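Local structure of methylmalonate-semialdehyde dehydrogenase (Oceanimonas doudoroffii, 4ZZ7) at residues Cys416-Asp421 with Gly438-Leu443; Ile133-Glu138 with Arg477-Gln482. The protein catalyses the NAD-dependent, acylating oxidation of methylmalonate semialdehyde, as a member of the aldehyde dehydrogenase family. All coordinates share one frame; numbering follows the deposited sequence.

Contact 1 (Cys416-Asp421 with Gly438-Leu443)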
loop_
_atom_site.group_PDB
_atom_site.type_symbol
_atom_site.label_atom_id
_atom_site.label_comp_id
_atom_site.label_asym_id
_atom_site.label_seq_id
_atom_site.Cartn_x
_atom_site.Cartn_y
_atom_site.Cartn_z
ATOM N N CYS A 416 21.438 -15.585 -11.589
ATOM C CA CYS A 416 20.881 -15.252 -12.913
ATOM C C CYS A 416 20.621 -16.519 -13.721
ATOM O O CYS A 416 21.232 -17.547 -13.485
ATOM C CB CYS A 416 21.795 -14.300 -13.713
ATOM S SG CYS A 416 21.383 -14.084 -15.505
ATOM N N ILE A 417 19.703 -16.428 -14.671
ATOM C CA ILE A 417 19.548 -17.459 -15.661
ATOM C C ILE A 417 19.541 -16.807 -17.034
ATOM O O ILE A 417 18.837 -15.819 -17.233
ATOM C CB ILE A 417 18.270 -18.287 -15.438
ATOM C CG1 ILE A 417 18.194 -19.415 -16.467
ATOM C CG2 ILE A 417 17.011 -17.426 -15.500
ATOM C CD1 ILE A 417 17.187 -20.480 -16.115
ATOM N N PHE A 418 20.331 -17.343 -17.967
ATOM C CA PHE A 418 20.269 -16.928 -19.350
ATOM C C PHE A 418 19.398 -17.922 -20.099
ATOM O O PHE A 418 19.733 -19.096 -20.179
ATOM C CB PHE A 418 21.652 -16.882 -19.932
ATOM C CG PHE A 418 22.524 -15.859 -19.298
ATOM C CD1 PHE A 418 22.332 -14.521 -19.561
ATOM C CD2 PHE A 418 23.537 -16.227 -18.451
ATOM C CE1 PHE A 418 23.149 -13.566 -18.985
ATOM C CE2 PHE A 418 24.356 -15.288 -17.875
ATOM C CZ PHE A 418 24.162 -13.952 -18.135
ATOM N N THR A 419 18.270 -17.455 -20.627
ATOM C CA THR A 419 17.401 -18.265 -21.488
ATOM C C THR A 419 16.468 -17.386 -22.325
ATOM O O THR A 419 16.359 -16.185 -22.097
ATOM C CB THR A 419 16.589 -19.267 -20.645
ATOM O OG1 THR A 419 15.768 -20.085 -21.488
ATOM C CG2 THR A 419 15.706 -18.563 -19.631
ATOM N N ARG A 420 15.827 -17.991 -23.312
ATOM C CA ARG A 420 14.776 -17.334 -24.099
ATOM C C ARG A 420 13.409 -17.807 -23.658
ATOM O O ARG A 420 12.431 -17.121 -23.864
ATOM C CB ARG A 420 14.988 -17.546 -25.626
ATOM C CG ARG A 420 16.354 -17.040 -26.127
ATOM C CD ARG A 420 16.560 -16.901 -27.646
ATOM N NE ARG A 420 15.691 -15.837 -28.153
ATOM C CZ ARG A 420 14.497 -16.014 -28.740
ATOM N NH1 ARG A 420 14.008 -17.239 -28.939
ATOM N NH2 ARG A 420 13.775 -14.956 -29.129
ATOM N N ASP A 421 13.357 -18.972 -23.023
ATOM C CA ASP A 421 12.096 -19.643 -22.655
ATOM C C ASP A 421 11.428 -19.103 -21.385
ATOM O O ASP A 421 12.073 -18.950 -20.345
ATOM C CB ASP A 421 12.322 -21.161 -22.480
ATOM C CG ASP A 421 11.056 -21.906 -22.136
ATOM O OD1 ASP A 421 10.047 -21.716 -22.854
ATOM O OD2 ASP A 421 11.053 -22.654 -21.131
ATOM N N GLY A 438 17.920 -12.836 -11.339
ATOM C CA GLY A 438 17.948 -12.171 -12.639
ATOM C C GLY A 438 17.491 -13.101 -13.759
ATOM O O GLY A 438 17.748 -14.296 -13.697
ATOM N N ILE A 439 16.792 -12.557 -14.758
ATOM C CA ILE A 439 16.477 -13.272 -15.995
ATOM C C ILE A 439 17.259 -12.522 -17.061
ATOM O O ILE A 439 16.969 -11.365 -17.322
ATOM C CB ILE A 439 14.966 -13.250 -16.307
ATOM C CG1 ILE A 439 14.133 -13.656 -15.091
ATOM C CG2 ILE A 439 14.607 -14.145 -17.475
ATOM C CD1 ILE A 439 14.367 -15.054 -14.577
ATOM N N ASN A 440 18.284 -13.162 -17.621
ATOM C CA ASN A 440 19.214 -12.538 -18.567
ATOM C C ASN A 440 19.843 -11.223 -18.092
ATOM O O ASN A 440 20.231 -10.386 -18.904
ATOM C CB ASN A 440 18.513 -12.335 -19.905
ATOM C CG ASN A 440 17.959 -13.637 -20.482
ATOM O OD1 ASN A 440 18.705 -14.492 -20.945
ATOM N ND2 ASN A 440 16.656 -13.775 -20.479
ATOM N N ILE A 441 19.939 -11.073 -16.768
ATOM C CA ILE A 441 20.595 -9.952 -16.095
ATOM C C ILE A 441 21.541 -10.595 -15.086
ATOM O O ILE A 441 21.104 -11.044 -14.047
ATOM C CB ILE A 441 19.623 -9.075 -15.264
ATOM C CG1 ILE A 441 18.523 -8.442 -16.108
ATOM C CG2 ILE A 441 20.400 -7.979 -14.525
ATOM C CD1 ILE A 441 19.004 -7.266 -16.934
ATOM N N PRO A 442 22.847 -10.636 -15.369
ATOM C CA PRO A 442 23.785 -11.227 -14.407
ATOM C C PRO A 442 23.920 -10.442 -13.076
ATOM O O PRO A 442 24.328 -11.015 -12.072
ATOM C CB PRO A 442 25.095 -11.189 -15.173
ATOM C CG PRO A 442 24.995 -9.978 -16.039
ATOM C CD PRO A 442 23.550 -9.892 -16.444
ATOM N N LEU A 443 23.593 -9.147 -13.061
ATOM C CA LEU A 443 23.650 -8.328 -11.847
ATOM C C LEU A 443 22.262 -7.803 -11.495
ATOM O O LEU A 443 21.982 -6.608 -11.653
ATOM C CB LEU A 443 24.604 -7.149 -12.042
ATOM C CG LEU A 443 26.056 -7.457 -12.398
ATOM C CD1 LEU A 443 26.784 -6.164 -12.763
ATOM C CD2 LEU A 443 26.750 -8.196 -11.249
#
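Ile417 and Asn440 meet near the ends of two parallel strands, 411-418 and 436-439, of a beta-alpha-beta unit whose crossover is helix 422-431. Two backbone bonds join the chains here: Ile417 N donates to Gly438 O, and Asn440 N donates to Ile417 O over 2.7 Å.

Past the last bridge, a side chain takes over the pairing. The amide of Asn440 grips both polar backbone atoms of Thr419: its OD1 accepts from Thr419 N at 3.0 Å, while its ND2 gives to Thr419 O at 2.9 Å, an oxygen that lies near the amide plane. With acceptor and donor both engaged, the amide is probably held in this orientation. ND2 also reaches Arg483 O of the second subunit. An alanine here would probably leave Thr419 N and Thr419 O without these mates, and Arg483 O of the second subunit without its ND2 donor.

Apolar contacts line both faces. On one, Ile417 and Ile439 lie side by side, CG2 of Ile417 being 3.7 Å from CD1 of Ile439, against helix 422-431, where Phe428 touches Ile417 and Ala425 touches Ile439. On the other, CB of Cys416 packs 3.7 Å from CA of Pro442, and helix 264-276 touches both Phe418 and Pro442. With SG anti to its backbone N (chi1 168°), Cys416 places that sulfur 3.8 Å above the Phe418 ring plane, over its centre.

Contact 2 (Ile133-Glu138 with Arg477-Gln482); sequences IDSWSE and RKTVTQ
Val480 lies over one face of the Trp136 indole, its CG1 3.6 Å from the centroid of the six-membered ring in a CH-pi contact. At the edge, near the ring plane, come CG of Glu138 and the amide of Gln482, whose NE2 is 3.5 Å from CH2 of Trp136; amide and ring planes stand 75° apart. His125 of the third subunit stacks with the same indole. CG of Trp136 takes the crowded position between its backbone N and carbonyl carbon (chi1 68°), and the indole lies alongside Val480, both side chains pointing the same way. Its NE1 makes a weak bond to OE2 of Glu138, an oxygen that also bonds NE2 of His125 of the third subunit, while OE1 of Glu138 bonds NE2 of Gln140. The second flat group, the guanidinium of Arg477, brings NH1 to 3.5 Å from CB of Ser137, while its NH2 forms a salt bridge to Asp469 of the second subunit.

The frame for these side chains is an antiparallel pair of strands in which Asp134, Trp136 and Glu138 face Gln482, Val480 and Lys478 in hydrogen-bonded pairs. Val480 O has two donors: Trp136 N, in the carbonyl plane at 2.9 Å, and Ser135 OG, from above that plane. The hydroxyl thus adds a side-chain bond to the backbone pairing.

Strand 133-141 is the middle of a three-stranded antiparallel sheet, between 123-126 and 475-483, consistent with the oligomerisation arm of aldehyde dehydrogenases. Strand 475-483 pairs in parallel with a strand of the second subunit, where Lys478 NZ bonds Ser429 O and Ile432 O of the second subunit, at the C-terminal end of that subunit's helix 422-431.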
loop_
_atom_site.group_PDB
_atom_site.type_symbol
_atom_site.label_atom_id
_atom_site.label_comp_id
_atom_site.label_asym_id
_atom_site.label_seq_id
_atom_site.Cartn_x
_atom_site.Cartn_y
_atom_site.Cartn_z
ATOM N N ILE A 133 -14.757 4.014 17.762
ATOM C CA ILE A 133 -13.361 3.829 18.171
ATOM C C ILE A 133 -12.522 3.750 16.901
ATOM O O ILE A 133 -12.703 2.863 16.102
ATOM C CB ILE A 133 -13.162 2.538 18.997
ATOM C CG1 ILE A 133 -14.059 2.563 20.237
ATOM C CG2 ILE A 133 -11.692 2.356 19.389
ATOM C CD1 ILE A 133 -13.945 1.346 21.136
ATOM N N ASP A 134 -11.608 4.687 16.725
ATOM C CA ASP A 134 -10.683 4.683 15.600
ATOM C C ASP A 134 -9.317 4.220 16.068
ATOM O O ASP A 134 -8.989 4.334 17.246
ATOM C CB ASP A 134 -10.568 6.077 15.000
ATOM C CG ASP A 134 -11.868 6.578 14.429
ATOM O OD1 ASP A 134 -12.782 5.763 14.142
ATOM O OD2 ASP A 134 -11.978 7.817 14.263
ATOM N N SER A 135 -8.516 3.728 15.130
ATOM C CA SER A 135 -7.145 3.318 15.438
ATOM C C SER A 135 -6.286 3.546 14.220
ATOM O O SER A 135 -6.799 3.531 13.116
ATOM C CB SER A 135 -7.091 1.841 15.890
ATOM O OG SER A 135 -5.796 1.438 16.272
ATOM N N TRP A 136 -4.990 3.772 14.441
ATOM C CA TRP A 136 -4.031 4.049 13.351
ATOM C C TRP A 136 -2.600 3.736 13.727
ATOM O O TRP A 136 -2.227 3.843 14.901
ATOM C CB TRP A 136 -4.117 5.513 12.871
ATOM C CG TRP A 136 -3.644 6.508 13.866
ATOM C CD1 TRP A 136 -2.379 6.989 13.998
ATOM C CD2 TRP A 136 -4.431 7.155 14.880
ATOM N NE1 TRP A 136 -2.320 7.891 15.025
ATOM C CE2 TRP A 136 -3.568 8.016 15.588
ATOM C CE3 TRP A 136 -5.786 7.087 15.266
ATOM C CZ2 TRP A 136 -4.011 8.810 16.669
ATOM C CZ3 TRP A 136 -6.219 7.886 16.360
ATOM C CH2 TRP A 136 -5.327 8.726 17.036
ATOM N N SER A 137 -1.789 3.380 12.723
ATOM C CA SER A 137 -0.362 3.111 12.958
ATOM C C SER A 137 0.497 4.337 12.681
ATOM O O SER A 137 0.145 5.201 11.870
ATOM C CB SER A 137 0.143 1.884 12.181
ATOM O OG SER A 137 0.016 2.006 10.791
ATOM N N GLU A 138 1.612 4.419 13.388
ATOM C CA GLU A 138 2.611 5.417 13.111
ATOM C C GLU A 138 3.964 4.732 13.110
ATOM O O GLU A 138 4.217 3.838 13.931
ATOM C CB GLU A 138 2.573 6.526 14.159
ATOM C CG GLU A 138 1.299 7.374 14.184
ATOM C CD GLU A 138 1.502 8.702 14.907
ATOM O OE1 GLU A 138 2.552 8.891 15.543
ATOM O OE2 GLU A 138 0.634 9.585 14.828
ATOM N N ARG A 477 6.968 0.737 14.952
ATOM C CA ARG A 477 5.528 0.789 14.817
ATOM C C ARG A 477 4.868 1.138 16.132
ATOM O O ARG A 477 5.107 0.518 17.163
ATOM C CB ARG A 477 4.998 -0.542 14.343
ATOM C CG ARG A 477 3.498 -0.558 14.243
ATOM C CD ARG A 477 2.978 -1.958 14.011
ATOM N NE ARG A 477 3.173 -2.364 12.626
ATOM C CZ ARG A 477 2.335 -2.111 11.627
ATOM N NH1 ARG A 477 1.191 -1.452 11.817
ATOM N NH2 ARG A 477 2.639 -2.536 10.417
ATOM N N LYS A 478 4.018 2.145 16.077
ATOM C CA LYS A 478 3.187 2.536 17.203
ATOM C C LYS A 478 1.740 2.431 16.747
ATOM O O LYS A 478 1.375 2.908 15.669
ATOM C CB LYS A 478 3.505 3.978 17.643
ATOM C CG LYS A 478 2.619 4.495 18.771
ATOM C CD LYS A 478 2.958 5.908 19.213
ATOM C CE LYS A 478 4.159 5.964 20.163
ATOM N NZ LYS A 478 4.350 7.342 20.717
ATOM N N THR A 479 0.904 1.823 17.564
ATOM C CA THR A 479 -0.502 1.799 17.251
ATOM C C THR A 479 -1.246 2.579 18.316
ATOM O O THR A 479 -1.073 2.346 19.537
ATOM C CB THR A 479 -1.015 0.374 17.145
ATOM O OG1 THR A 479 -0.156 -0.365 16.259
ATOM C CG2 THR A 479 -2.443 0.370 16.626
ATOM N N VAL A 480 -2.043 3.533 17.833
ATOM C CA VAL A 480 -2.895 4.357 18.658
ATOM C C VAL A 480 -4.316 3.862 18.466
ATOM O O VAL A 480 -4.713 3.592 17.337
ATOM C CB VAL A 480 -2.770 5.842 18.272
ATOM C CG1 VAL A 480 -3.654 6.741 19.143
ATOM C CG2 VAL A 480 -1.330 6.272 18.426
ATOM N N THR A 481 -5.056 3.722 19.577
ATOM C CA THR A 481 -6.522 3.447 19.585
ATOM C C THR A 481 -7.182 4.557 20.398
ATOM O O THR A 481 -6.768 4.859 21.478
ATOM C CB THR A 481 -6.849 2.054 20.171
ATOM O OG1 THR A 481 -6.170 1.047 19.414
ATOM C CG2 THR A 481 -8.317 1.745 20.123
ATOM N N GLN A 482 -8.210 5.171 19.841
ATOM C CA GLN A 482 -8.748 6.425 20.350
ATOM C C GLN A 482 -10.226 6.305 20.537
ATOM O O GLN A 482 -10.904 5.740 19.703
ATOM C CB GLN A 482 -8.501 7.539 19.339
ATOM C CG GLN A 482 -8.705 8.934 19.874
ATOM C CD GLN A 482 -8.518 9.961 18.798
ATOM O OE1 GLN A 482 -9.342 10.059 17.910
ATOM N NE2 GLN A 482 -7.449 10.741 18.880
#

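In the fold
Contacts 1 and 2 are a worked example of how parts distant within a chain can be neighbours in an assembly. Within one subunit their centres are 44 Å apart and their nearest atoms about 29 Å, and along the chain contact 1 is nested in the loop that contact 2 closes. Across the interface they adjoin: Ile439 of contact 1 packs on Gln482 of the second subunit, and Gln482 of contact 2 packs on Ile439 of that subunit, in a sheet continued by parallel pairing. Both also touch the third subunit. Both lie away from the NAD pocket, and what the geometry shows of them is the pairing of strands between subunits.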